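Local atomic coordinates of oxalate biosynthetic component 1 (Burkholderia thailandensis, PDB entry 5IKY), a protein that makes oxalate in quorum sensing-dependent oxalogenesis as a bifunctional enzyme that combines serine hydrolase activity with an additional lyase activity. Residues Ser312-Pro317 with Glu348-Asn353; Leu376-Ala381 with Lys447-Leu452; Leu278-Arg283 with Arg295-Arg300. All coordinates share one frame; numbering follows the deposited sequence.

Contact 1: residues Ser312-Pro317 with Glu348-Asn353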
# COMPACT_ATOMS: atom_id res chain seq x y z
N SER A 312 -23.65 6.29 2.01
CA SER A 312 -24.33 7.43 1.41
C SER A 312 -25.66 7.73 2.09
O SER A 312 -26.38 6.82 2.52
CB SER A 312 -24.56 7.18 -0.08
OG SER A 312 -23.34 7.25 -0.79
N PHE A 313 -25.98 9.01 2.18
CA PHE A 313 -27.17 9.47 2.87
C PHE A 313 -27.64 10.79 2.27
O PHE A 313 -26.91 11.78 2.29
CB PHE A 313 -26.89 9.62 4.37
CG PHE A 313 -28.11 9.89 5.21
CD1 PHE A 313 -28.91 8.84 5.64
CD2 PHE A 313 -28.46 11.18 5.57
CE1 PHE A 313 -30.03 9.08 6.42
CE2 PHE A 313 -29.58 11.42 6.35
CZ PHE A 313 -30.37 10.37 6.77
N SER A 314 -28.84 10.80 1.71
CA SER A 314 -29.39 12.02 1.11
C SER A 314 -30.72 12.39 1.75
O SER A 314 -31.75 11.76 1.47
CB SER A 314 -29.55 11.86 -0.40
OG SER A 314 -28.29 11.74 -1.03
N PRO A 315 -30.72 13.41 2.61
CA PRO A 315 -31.95 13.82 3.29
C PRO A 315 -32.89 14.59 2.36
O PRO A 315 -33.15 15.78 2.58
CB PRO A 315 -31.45 14.71 4.43
CG PRO A 315 -30.17 15.28 3.90
CD PRO A 315 -29.56 14.21 3.04
N GLY A 316 -33.37 13.92 1.32
CA GLY A 316 -34.29 14.53 0.37
C GLY A 316 -34.24 13.83 -0.97
O GLY A 316 -33.34 13.02 -1.22
N PRO A 317 -35.21 14.13 -1.85
CA PRO A 317 -35.29 13.50 -3.18
C PRO A 317 -34.10 13.84 -4.06
O PRO A 317 -33.57 14.94 -3.99
CB PRO A 317 -36.58 14.09 -3.77
CG PRO A 317 -37.35 14.62 -2.60
CD PRO A 317 -36.32 15.07 -1.62
N GLU A 348 -22.47 9.72 4.98
CA GLU A 348 -21.91 10.82 4.20
C GLU A 348 -23.04 11.48 3.44
O GLU A 348 -23.69 10.85 2.60
CB GLU A 348 -20.84 10.35 3.23
CG GLU A 348 -20.11 11.49 2.54
CD GLU A 348 -19.27 11.03 1.37
OE1 GLU A 348 -19.71 10.11 0.64
OE2 GLU A 348 -18.16 11.58 1.19
N ILE A 349 -23.27 12.75 3.74
CA ILE A 349 -24.36 13.46 3.11
C ILE A 349 -24.02 13.79 1.67
O ILE A 349 -23.15 14.61 1.40
CB ILE A 349 -24.70 14.76 3.85
CG1 ILE A 349 -24.59 14.55 5.37
CG2 ILE A 349 -26.08 15.26 3.45
CD1 ILE A 349 -25.52 13.50 5.91
N GLU A 350 -24.70 13.13 0.74
CA GLU A 350 -24.55 13.45 -0.67
C GLU A 350 -25.41 14.66 -0.99
O GLU A 350 -26.63 14.56 -1.08
CB GLU A 350 -24.92 12.25 -1.54
CG GLU A 350 -24.23 10.96 -1.14
CD GLU A 350 -23.74 10.16 -2.34
OE1 GLU A 350 -24.56 9.45 -2.96
OE2 GLU A 350 -22.53 10.24 -2.65
N VAL A 351 -24.77 15.81 -1.12
CA VAL A 351 -25.49 17.06 -1.35
C VAL A 351 -25.74 17.27 -2.84
O VAL A 351 -24.93 17.87 -3.55
CB VAL A 351 -24.71 18.25 -0.77
CG1 VAL A 351 -25.50 19.53 -0.95
CG2 VAL A 351 -24.41 18.01 0.70
N PHE A 352 -26.88 16.77 -3.31
CA PHE A 352 -27.23 16.87 -4.72
C PHE A 352 -27.86 18.22 -5.08
O PHE A 352 -27.60 18.77 -6.15
CB PHE A 352 -28.18 15.74 -5.12
CG PHE A 352 -27.51 14.41 -5.28
CD1 PHE A 352 -26.84 14.10 -6.45
CD2 PHE A 352 -27.56 13.47 -4.26
CE1 PHE A 352 -26.23 12.87 -6.60
CE2 PHE A 352 -26.95 12.24 -4.42
CZ PHE A 352 -26.28 11.94 -5.59
N ASN A 353 -28.69 18.74 -4.18
CA ASN A 353 -29.46 19.95 -4.47
C ASN A 353 -29.65 20.84 -3.25
O ASN A 353 -29.28 20.48 -2.13
CB ASN A 353 -30.83 19.56 -5.04
CG ASN A 353 -31.51 18.47 -4.24
OD1 ASN A 353 -31.89 18.68 -3.09
ND2 ASN A 353 -31.69 17.31 -4.86
O HOH W 1 -24.10 7.22 -4.14
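S312 and F313 pair in parallel with E348 and I349, two neighbouring strands of the parallel TIM-type barrel, within the part of the chain related to beta-keto acid cleavage enzymes. F313 N donates to E348 O, and F313 O accepts from E350 N at 3.0 Å. That second donor sits above the carbonyl plane of F313. The same oxygen also lies 3.2 Å from I349 CA, a CA-H...O contact. F313 and I349 lie side by side on one face of the sheet and point the same way. F313 CG is anti to the backbone N (chi1 -171°), and ring atom CD2 meets I349 CD1 at 3.8 Å. The CG2 branch of I349 touches P315 CD, and the two side chains cross at about a right angle. This face packs against helix 354-360, where S360 meets both I349 and P315. S312 and E348 point to the other face, the barrel interior, where E348 OE1 bonds to N277. E350 CG is beside its own backbone N, and its chain then bends at chi2 (-138°). This brings the carboxylate next to S312, with OG 3.3 Å from E350 CD. A water donates to E350 OE1 at 2.6 Å. The side chain of E350 is about 4 Å from the bound magnesium ion. Past the pairing, S314 OG donates to a lone pair of E350 O, and the same OG lies at the edge of the F352 ring, in its plane. N353 is the N-cap of helix 354-360, with OD1 accepting from I356 N. Its ND2, also bonded to Q385, donates to P317 O at 3.1 Å, and that oxygen lies near the N353 amide plane.

Contact 2: residues Leu376-Ala381 with Lys447-Leu452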
# COMPACT_ATOMS: atom_id res chain seq x y z
N LEU A 376 -19.95 14.37 7.69
CA LEU A 376 -19.29 14.31 6.39
C LEU A 376 -20.21 14.77 5.26
O LEU A 376 -21.34 14.30 5.15
CB LEU A 376 -18.80 12.89 6.11
CG LEU A 376 -18.01 12.25 7.25
CD1 LEU A 376 -17.69 10.81 6.91
CD2 LEU A 376 -16.74 13.04 7.53
N PHE A 377 -19.72 15.68 4.43
CA PHE A 377 -20.52 16.20 3.33
C PHE A 377 -19.86 15.99 1.97
O PHE A 377 -18.65 16.15 1.82
CB PHE A 377 -20.82 17.68 3.53
CG PHE A 377 -21.80 17.95 4.63
CD1 PHE A 377 -23.16 17.85 4.40
CD2 PHE A 377 -21.37 18.31 5.89
CE1 PHE A 377 -24.08 18.09 5.41
CE2 PHE A 377 -22.27 18.56 6.91
CZ PHE A 377 -23.63 18.45 6.67
N MET A 378 -20.69 15.64 0.99
CA MET A 378 -20.25 15.45 -0.39
C MET A 378 -21.00 16.41 -1.31
O MET A 378 -22.21 16.29 -1.48
CB MET A 378 -20.50 14.00 -0.82
CG MET A 378 -19.58 13.51 -1.92
SD MET A 378 -17.85 13.80 -1.51
CE MET A 378 -17.36 14.71 -2.96
N LEU A 379 -20.28 17.36 -1.90
CA LEU A 379 -20.91 18.32 -2.81
C LEU A 379 -20.94 17.79 -4.24
O LEU A 379 -19.91 17.76 -4.91
CB LEU A 379 -20.20 19.67 -2.77
CG LEU A 379 -20.25 20.46 -1.46
CD1 LEU A 379 -19.65 21.84 -1.67
CD2 LEU A 379 -21.67 20.56 -0.94
N VAL A 380 -22.12 17.38 -4.69
CA VAL A 380 -22.30 16.92 -6.06
C VAL A 380 -22.53 18.13 -6.96
O VAL A 380 -23.67 18.45 -7.30
CB VAL A 380 -23.47 15.94 -6.18
CG1 VAL A 380 -23.44 15.23 -7.52
CG2 VAL A 380 -23.43 14.94 -5.04
N ALA A 381 -21.45 18.79 -7.35
CA ALA A 381 -21.54 20.04 -8.09
C ALA A 381 -21.56 19.83 -9.60
O ALA A 381 -21.07 18.82 -10.10
CB ALA A 381 -20.38 20.96 -7.71
N LYS A 447 -16.79 17.90 7.75
CA LYS A 447 -15.87 17.84 6.62
C LYS A 447 -16.65 17.97 5.32
O LYS A 447 -17.71 17.36 5.17
CB LYS A 447 -15.07 16.54 6.63
CG LYS A 447 -14.22 16.33 7.87
CD LYS A 447 -13.07 17.31 7.91
CE LYS A 447 -12.21 17.09 9.14
NZ LYS A 447 -11.03 18.00 9.15
N ILE A 448 -16.14 18.77 4.39
CA ILE A 448 -16.81 18.96 3.11
C ILE A 448 -15.89 18.62 1.95
O ILE A 448 -14.78 19.16 1.84
CB ILE A 448 -17.30 20.41 2.95
CG1 ILE A 448 -18.26 20.78 4.08
CG2 ILE A 448 -17.97 20.60 1.60
CD1 ILE A 448 -18.66 22.24 4.08
N SER A 449 -16.35 17.73 1.07
CA SER A 449 -15.58 17.36 -0.11
C SER A 449 -16.30 17.77 -1.39
O SER A 449 -17.50 18.05 -1.39
CB SER A 449 -15.31 15.85 -0.12
OG SER A 449 -14.52 15.47 0.99
N LEU A 450 -15.56 17.79 -2.49
CA LEU A 450 -16.09 18.22 -3.78
C LEU A 450 -15.89 17.18 -4.87
O LEU A 450 -14.83 16.55 -4.96
CB LEU A 450 -15.43 19.53 -4.21
CG LEU A 450 -15.75 20.07 -5.60
CD1 LEU A 450 -17.19 20.52 -5.67
CD2 LEU A 450 -14.80 21.19 -5.98
N LEU A 451 -16.91 16.99 -5.70
CA LEU A 451 -16.76 16.21 -6.92
C LEU A 451 -17.25 17.03 -8.11
O LEU A 451 -18.13 17.88 -7.96
CB LEU A 451 -17.52 14.87 -6.82
CG LEU A 451 -19.04 14.81 -6.97
CD1 LEU A 451 -19.46 14.67 -8.43
CD2 LEU A 451 -19.59 13.66 -6.15
N LEU A 452 -16.67 16.78 -9.27
CA LEU A 452 -17.10 17.43 -10.50
C LEU A 452 -17.10 16.42 -11.64
O LEU A 452 -16.15 15.65 -11.79
CB LEU A 452 -16.20 18.62 -10.83
CG LEU A 452 -16.32 19.86 -9.93
CD1 LEU A 452 -15.27 20.89 -10.30
CD2 LEU A 452 -17.71 20.46 -10.04
O HOH W 2 -16.68 14.33 2.95
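M378 bends across S449 and L451 on the interior face of two parallel TIM-barrel strands. CG of M378 is anti to the backbone N (chi1 -154°), and the chain turns at chi2 and chi3. The bends lay SD against S449 CB at 3.5 Å. They also carry the CE methyl over the 447-452 backbone, 3.5 Å from L450 C, and on to CB of L451. L451 takes the crowded position for CG, between the backbone N and the carbonyl carbon (chi1 76°). It lies side by side with V380 and points the same way. Its CD1 faces V380 CG1 at 4.1 Å, and its CD2 faces V380 CG2. At the start of the strands, CD2 of L376 leans on the aliphatic base of K447. On the other face, L379 and I448 cross obliquely, with L379 CG 3.8 Å from I448 CG2. F377 comes closest to I448 through CB, 4.1 Å from CG1, which also lies oblique to the ring. Further on, A381 CB touches both L450 CD1 and L452 CD2, the latter at 3.6 Å. The backbone ladder runs in register from F377 N to K447 O at 2.7 Å through S449 and L379 to L451 N. The last link, A381 N to L451 O, is weak. A water links the main-chain oxygen of F377, to which it donates, with the S449 hydroxyl. The two strands run 24° apart. Strand 346-351 flanks 375-380 on its far side, where M378 touches E348. Helix 418-442 packs on the outer face, with L439 on F377, V436 on L379 and R440 on I448. Helix 460-466 adds L460 and V463 against L450.

Contact 3: residues Leu278-Arg283 with Arg295-Arg300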
# COMPACT_ATOMS: atom_id res chain seq x y z
N LEU A 278 -19.70 2.82 1.21
CA LEU A 278 -20.64 2.10 0.36
C LEU A 278 -21.83 2.96 -0.03
O LEU A 278 -22.39 3.68 0.79
CB LEU A 278 -21.13 0.82 1.04
CG LEU A 278 -20.07 -0.15 1.58
CD1 LEU A 278 -20.71 -1.49 1.90
CD2 LEU A 278 -18.91 -0.32 0.61
N SER A 279 -22.21 2.88 -1.30
CA SER A 279 -23.36 3.60 -1.80
C SER A 279 -24.66 2.95 -1.33
O SER A 279 -24.78 1.73 -1.32
CB SER A 279 -23.32 3.67 -3.33
OG SER A 279 -24.35 4.50 -3.83
N THR A 280 -25.63 3.77 -0.94
CA THR A 280 -26.96 3.27 -0.60
C THR A 280 -27.94 3.73 -1.66
O THR A 280 -29.15 3.56 -1.52
CB THR A 280 -27.42 3.76 0.79
OG1 THR A 280 -27.54 5.19 0.79
CG2 THR A 280 -26.41 3.34 1.86
N SER A 281 -27.40 4.31 -2.72
CA SER A 281 -28.19 4.90 -3.80
C SER A 281 -29.13 3.90 -4.46
O SER A 281 -28.78 2.73 -4.66
CB SER A 281 -27.25 5.50 -4.85
OG SER A 281 -27.97 5.90 -6.01
N ALA A 282 -30.32 4.37 -4.81
CA ALA A 282 -31.28 3.55 -5.55
C ALA A 282 -31.43 4.08 -6.97
O ALA A 282 -32.45 3.86 -7.62
CB ALA A 282 -32.63 3.53 -4.84
N ARG A 283 -30.41 4.79 -7.44
CA ARG A 283 -30.38 5.32 -8.80
C ARG A 283 -30.43 4.19 -9.82
O ARG A 283 -29.65 3.24 -9.75
CB ARG A 283 -29.13 6.17 -9.02
CG ARG A 283 -29.06 6.88 -10.37
CD ARG A 283 -27.79 7.70 -10.47
NE ARG A 283 -27.77 8.58 -11.64
CZ ARG A 283 -26.81 9.47 -11.88
NH1 ARG A 283 -26.87 10.23 -12.97
NH2 ARG A 283 -25.80 9.61 -11.04
N ARG A 295 -29.70 -0.96 2.80
CA ARG A 295 -28.85 -1.03 3.98
C ARG A 295 -28.43 -2.47 4.30
O ARG A 295 -27.73 -2.72 5.28
CB ARG A 295 -29.55 -0.42 5.19
CG ARG A 295 -30.89 -1.05 5.54
CD ARG A 295 -31.46 -0.45 6.82
NE ARG A 295 -32.77 -0.99 7.16
CZ ARG A 295 -33.93 -0.47 6.76
NH1 ARG A 295 -33.94 0.61 6.00
NH2 ARG A 295 -35.07 -1.04 7.11
N ALA A 296 -28.84 -3.41 3.46
CA ALA A 296 -28.54 -4.83 3.68
C ALA A 296 -27.05 -5.12 3.57
O ALA A 296 -26.55 -6.08 4.17
CB ALA A 296 -29.32 -5.69 2.69
N HIS A 297 -26.33 -4.31 2.81
CA HIS A 297 -24.88 -4.48 2.66
C HIS A 297 -24.10 -3.80 3.78
O HIS A 297 -22.89 -3.95 3.88
CB HIS A 297 -24.41 -3.96 1.29
CG HIS A 297 -24.76 -2.52 1.03
ND1 HIS A 297 -25.95 -1.95 1.41
CD2 HIS A 297 -24.07 -1.55 0.38
CE1 HIS A 297 -25.98 -0.69 1.03
NE2 HIS A 297 -24.85 -0.42 0.40
N LEU A 298 -24.81 -3.07 4.64
CA LEU A 298 -24.17 -2.41 5.76
C LEU A 298 -24.18 -3.32 6.99
O LEU A 298 -25.06 -3.24 7.84
CB LEU A 298 -24.87 -1.09 6.07
CG LEU A 298 -24.97 -0.17 4.85
CD1 LEU A 298 -25.78 1.06 5.18
CD2 LEU A 298 -23.60 0.21 4.33
N LYS A 299 -23.18 -4.20 7.04
CA LYS A 299 -23.07 -5.18 8.11
C LYS A 299 -21.61 -5.41 8.46
O LYS A 299 -20.72 -4.76 7.91
CB LYS A 299 -23.73 -6.50 7.69
CG LYS A 299 -23.13 -7.09 6.43
CD LYS A 299 -23.72 -8.45 6.11
CE LYS A 299 -23.01 -9.07 4.92
NZ LYS A 299 -23.50 -10.44 4.63
N ARG A 300 -21.36 -6.34 9.37
CA ARG A 300 -20.00 -6.69 9.74
C ARG A 300 -19.45 -7.76 8.79
O ARG A 300 -20.10 -8.77 8.54
CB ARG A 300 -19.95 -7.16 11.19
CG ARG A 300 -20.26 -6.06 12.19
CD ARG A 300 -20.50 -6.59 13.59
NE ARG A 300 -20.58 -5.51 14.57
CZ ARG A 300 -21.68 -4.82 14.85
NH1 ARG A 300 -22.81 -5.11 14.22
NH2 ARG A 300 -21.66 -3.85 15.75
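H297 sets its imidazole beside L278, the two side chains sliding past each other in opposite directions. CD1 of L278 comes 3.7 Å from H297 CD2, obliquely to the ring. H297 CG stands between the backbone N and the carbonyl carbon (chi1 57°), which turns the ring to the 278-283 chain. There NE2 donates to S279 O at 2.8 Å. The N-H...O angle is 150°, and the donor lies above the carbonyl plane, away from a lone pair. L298 follows H297 and packs on one ring face, with CD2 4.1 Å above the plane, over the ring centre. L298 CD2 also touches L278 CD1, and L298 CD1 meets T280 CG2. T280 presents CG2 to the contact, while its OG1 bonds to S312 O. The contact thus joins the loop after barrel strand 275-278 to the turn after helix 293-296. Helix 257-270 adds Y260 beside both H297 and L278. The single polar bond in this buried contact is between a side chain and the main chain. The carbonyl acceptor is consistent with a proton on NE2 of H297, and the bond satisfies the S279 carbonyl, with a methyl of L298 over one ring face.

Contacts 1 and 2 belong to neighbouring parts of one barrel, with centres 10 Å apart. V351 N probably bonds to M378 O at 2.6 Å, and M378 N to I349 O, so strands 346-351 and 375-380 join the two contacts. Contact 3 lies on the other side of strand 310-313, with its centre 14 Å from that of contact 1. S312 N probably bonds to L278 O at 3.1 Å. Contacts 2 and 3 do not touch. All three approach the magnesium ion, whose site includes H227 and E477. The side chains of E350 and S279 are each about 4 Å from the ion, and that of L451 about 7 Å.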